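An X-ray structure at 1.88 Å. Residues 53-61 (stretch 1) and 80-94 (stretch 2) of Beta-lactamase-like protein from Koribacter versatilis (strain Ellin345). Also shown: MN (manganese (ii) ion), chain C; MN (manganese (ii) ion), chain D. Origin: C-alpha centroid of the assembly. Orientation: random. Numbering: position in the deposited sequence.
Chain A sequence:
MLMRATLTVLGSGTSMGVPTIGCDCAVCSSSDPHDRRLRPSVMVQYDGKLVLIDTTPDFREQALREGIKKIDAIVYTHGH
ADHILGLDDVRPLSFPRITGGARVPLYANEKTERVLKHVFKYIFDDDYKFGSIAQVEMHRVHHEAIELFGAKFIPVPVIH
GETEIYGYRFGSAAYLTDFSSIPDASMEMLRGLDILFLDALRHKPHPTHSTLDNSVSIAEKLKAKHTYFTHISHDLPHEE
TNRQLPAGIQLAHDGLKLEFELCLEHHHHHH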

# COMPACT_ATOMS: atom_id res chain seq x y z
N ILE A 53 9.75 12.65 1.50
CA ILE A 53 9.51 12.66 2.93
C ILE A 53 8.42 11.64 3.20
O ILE A 53 7.26 11.86 2.83
CB ILE A 53 9.11 14.06 3.47
CG1 ILE A 53 10.21 15.08 3.19
CG2 ILE A 53 8.85 13.99 4.98
CD1 ILE A 53 9.92 16.47 3.74
N ASP A 54 8.85 10.53 3.82
CA ASP A 54 8.02 9.38 4.24
C ASP A 54 7.63 8.47 3.07
O ASP A 54 7.48 8.91 1.94
CB ASP A 54 6.76 9.86 5.00
CG ASP A 54 7.08 10.38 6.40
OD1 ASP A 54 8.18 10.08 6.91
OD2 ASP A 54 6.24 11.09 7.00
N THR A 55 7.49 7.18 3.35
CA THR A 55 7.08 6.22 2.33
C THR A 55 5.79 5.56 2.77
O THR A 55 5.82 4.54 3.47
CB THR A 55 8.16 5.15 2.09
OG1 THR A 55 8.49 4.51 3.32
CG2 THR A 55 9.42 5.77 1.46
N THR A 56 4.66 6.13 2.35
CA THR A 56 3.36 5.67 2.81
C THR A 56 2.98 4.36 2.13
O THR A 56 3.57 4.00 1.12
CB THR A 56 2.23 6.71 2.52
OG1 THR A 56 1.78 6.59 1.16
CG2 THR A 56 2.71 8.14 2.81
N PRO A 57 2.01 3.64 2.69
CA PRO A 57 1.50 2.45 2.01
C PRO A 57 0.99 2.74 0.60
O PRO A 57 0.83 1.80 -0.18
CB PRO A 57 0.36 1.98 2.92
CG PRO A 57 0.06 3.19 3.85
CD PRO A 57 1.41 3.81 4.02
N ASP A 58 0.74 4.01 0.27
CA ASP A 58 0.33 4.37 -1.10
C ASP A 58 1.49 4.76 -2.01
O ASP A 58 1.27 5.30 -3.08
CB ASP A 58 -0.70 5.51 -1.07
CG ASP A 58 -1.95 5.14 -0.31
OD1 ASP A 58 -2.46 4.01 -0.52
OD2 ASP A 58 -2.43 5.96 0.52
N PHE A 59 2.71 4.45 -1.60
CA PHE A 59 3.86 4.96 -2.35
C PHE A 59 3.88 4.51 -3.81
O PHE A 59 4.17 5.32 -4.69
CB PHE A 59 5.18 4.57 -1.69
CG PHE A 59 6.37 4.96 -2.53
CD1 PHE A 59 6.74 6.30 -2.65
CD2 PHE A 59 7.07 4.01 -3.26
CE1 PHE A 59 7.80 6.67 -3.46
CE2 PHE A 59 8.14 4.38 -4.09
CZ PHE A 59 8.50 5.71 -4.18
N ARG A 60 3.58 3.25 -4.11
CA ARG A 60 3.59 2.85 -5.53
C ARG A 60 2.67 3.75 -6.38
O ARG A 60 3.09 4.30 -7.41
CB ARG A 60 3.18 1.37 -5.70
CG ARG A 60 3.05 0.97 -7.18
CD ARG A 60 2.81 -0.54 -7.33
NE ARG A 60 2.54 -0.90 -8.72
CZ ARG A 60 1.36 -0.82 -9.32
NH1 ARG A 60 0.30 -0.39 -8.65
NH2 ARG A 60 1.25 -1.16 -10.60
N GLU A 61 1.42 3.92 -5.92
CA GLU A 61 0.44 4.76 -6.61
C GLU A 61 0.94 6.20 -6.73
O GLU A 61 0.80 6.84 -7.78
CB GLU A 61 -0.92 4.73 -5.88
CG GLU A 61 -2.03 5.59 -6.56
CD GLU A 61 -3.44 5.46 -5.92
OE1 GLU A 61 -3.71 4.57 -5.06
OE2 GLU A 61 -4.32 6.27 -6.31
MN MN C . 0.28 9.78 10.47
MN MN D . 1.86 9.17 13.52
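Stretch 2 (80-94) HADHILGLDDVRPLS

His-83 ND1 donates a hydrogen bond to Asp-54 OD2 (2.8 Å) that lies near the ring plane; on the far side of the ring, Asp-82 OD2 and His-83 NE2 both bind the same manganese, MN of chain C, each at 2.2 Å. Two main-chain hydrogen bonds follow: Thr-55 N to His-83 O and Gly-86 N to Thr-55 O, both 2.9 Å, so that Thr-55 is held through both its amide and its carbonyl. Stretch 2 is a chain of short turns, with weakly bonded helices around 81-84 and 87-90, a type I turn from Ile-84 to Leu-87 between them, and a 3-10 segment from Arg-91. Both stretches advance in the same sense: CA of Thr-56 lies 4.5 Å from CA of His-83, CA of Pro-57 4.2 Å from CA of Gly-86, and CA of Arg-60 5.8 Å from CA of Asp-89. Glycine permits the closest of these approaches, because a CB on Gly-86 would clash with Thr-56 O and Phe-59 CB; Gly-86 CA sits 3.0 Å from Thr-56 O. Farther along, water 1 joins Arg-60 N (2.9 Å) to Asp-89 OD2 (2.5 Å). Val-90 CG2 lies over one face of the Phe-59 ring, 3.7 Å from Phe-59 CE2, and Leu-93 CD1 at its edge, 4.3 Å from Phe-59 CZ.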

# COMPACT_ATOMS: atom_id res chain seq x y z
N HIS A 80 5.37 5.41 12.38
CA HIS A 80 4.01 4.89 12.27
C HIS A 80 3.76 4.28 10.89
O HIS A 80 4.37 4.68 9.90
CB HIS A 80 2.98 5.99 12.57
CG HIS A 80 2.84 6.28 14.03
ND1 HIS A 80 2.25 7.42 14.52
CD2 HIS A 80 3.22 5.56 15.11
CE1 HIS A 80 2.28 7.40 15.85
NE2 HIS A 80 2.87 6.28 16.23
N ALA A 81 2.86 3.30 10.84
CA ALA A 81 2.62 2.52 9.63
C ALA A 81 2.26 3.35 8.40
O ALA A 81 2.72 3.04 7.28
CB ALA A 81 1.54 1.49 9.91
N ASP A 82 1.45 4.40 8.59
CA ASP A 82 1.02 5.22 7.47
C ASP A 82 2.17 6.05 6.88
O ASP A 82 1.99 6.70 5.84
CB ASP A 82 -0.17 6.13 7.85
CG ASP A 82 0.04 6.93 9.14
OD1 ASP A 82 0.53 6.39 10.15
OD2 ASP A 82 -0.34 8.12 9.14
N HIS A 83 3.35 5.99 7.50
CA HIS A 83 4.52 6.74 7.05
C HIS A 83 5.67 5.84 6.58
O HIS A 83 6.65 6.33 6.03
CB HIS A 83 5.00 7.68 8.17
CG HIS A 83 3.95 8.65 8.62
ND1 HIS A 83 3.90 9.95 8.16
CD2 HIS A 83 2.86 8.48 9.40
CE1 HIS A 83 2.84 10.55 8.67
NE2 HIS A 83 2.20 9.69 9.43
N ILE A 84 5.56 4.54 6.82
CA ILE A 84 6.68 3.63 6.48
C ILE A 84 6.31 2.43 5.60
O ILE A 84 7.20 1.89 4.93
CB ILE A 84 7.40 3.07 7.75
CG1 ILE A 84 6.51 2.08 8.51
CG2 ILE A 84 7.91 4.21 8.65
CD1 ILE A 84 7.26 1.21 9.53
N LEU A 85 5.05 2.00 5.58
CA LEU A 85 4.78 0.69 4.93
C LEU A 85 5.12 0.62 3.43
O LEU A 85 5.29 -0.48 2.87
CB LEU A 85 3.32 0.27 5.14
CG LEU A 85 3.05 -0.34 6.52
CD1 LEU A 85 1.59 -0.77 6.67
CD2 LEU A 85 4.01 -1.49 6.85
N GLY A 86 5.25 1.77 2.76
CA GLY A 86 5.57 1.80 1.34
C GLY A 86 7.03 1.55 0.95
O GLY A 86 7.42 1.52 -0.26
N LEU A 87 7.86 1.34 1.97
CA LEU A 87 9.29 1.16 1.71
C LEU A 87 9.49 -0.09 0.84
O LEU A 87 10.37 -0.13 -0.01
CB LEU A 87 10.09 1.06 3.01
CG LEU A 87 11.60 0.85 2.82
CD1 LEU A 87 12.20 2.03 2.05
CD2 LEU A 87 12.31 0.66 4.16
N ASP A 88 8.64 -1.09 1.06
CA ASP A 88 8.67 -2.30 0.23
C ASP A 88 8.60 -1.92 -1.25
O ASP A 88 9.32 -2.48 -2.10
CB ASP A 88 7.52 -3.24 0.62
CG ASP A 88 7.35 -4.39 -0.35
OD1 ASP A 88 8.26 -5.25 -0.39
OD2 ASP A 88 6.32 -4.44 -1.06
N ASP A 89 7.76 -0.94 -1.56
CA ASP A 89 7.52 -0.55 -2.95
C ASP A 89 8.57 0.40 -3.47
O ASP A 89 8.58 0.70 -4.66
CB ASP A 89 6.12 0.05 -3.09
CG ASP A 89 5.06 -1.03 -3.29
OD1 ASP A 89 5.36 -2.00 -4.03
OD2 ASP A 89 3.96 -0.92 -2.73
N VAL A 90 9.47 0.85 -2.60
CA VAL A 90 10.67 1.55 -3.11
C VAL A 90 11.69 0.62 -3.85
O VAL A 90 12.49 1.08 -4.67
CB VAL A 90 11.38 2.30 -1.94
CG1 VAL A 90 12.70 2.93 -2.38
CG2 VAL A 90 10.46 3.38 -1.37
N ARG A 91 11.65 -0.68 -3.59
CA ARG A 91 12.67 -1.61 -4.11
C ARG A 91 13.03 -1.53 -5.62
O ARG A 91 14.21 -1.57 -5.96
CB ARG A 91 12.26 -3.04 -3.74
CG ARG A 91 12.73 -3.44 -2.34
CD ARG A 91 11.76 -4.38 -1.62
NE ARG A 91 11.30 -5.47 -2.47
CZ ARG A 91 10.49 -6.44 -2.06
NH1 ARG A 91 10.05 -6.46 -0.81
NH2 ARG A 91 10.11 -7.39 -2.91
N PRO A 92 12.04 -1.39 -6.53
CA PRO A 92 12.47 -1.34 -7.94
C PRO A 92 13.23 -0.07 -8.34
O PRO A 92 13.83 -0.04 -9.42
CB PRO A 92 11.15 -1.43 -8.73
CG PRO A 92 10.13 -1.89 -7.73
CD PRO A 92 10.58 -1.34 -6.42
N LEU A 93 13.20 0.97 -7.51
CA LEU A 93 13.99 2.16 -7.80
C LEU A 93 15.39 2.09 -7.18
O LEU A 93 16.21 2.99 -7.38
CB LEU A 93 13.28 3.43 -7.29
CG LEU A 93 11.96 3.75 -8.00
CD1 LEU A 93 11.32 5.00 -7.40
CD2 LEU A 93 12.16 3.89 -9.51
N SER A 94 15.65 1.03 -6.41
CA SER A 94 16.90 0.95 -5.65
C SER A 94 18.00 0.12 -6.33
O SER A 94 19.09 -0.04 -5.78
CB SER A 94 16.64 0.37 -4.26
OG SER A 94 16.25 -0.99 -4.36
O HOH W 1 3.18 1.30 -1.94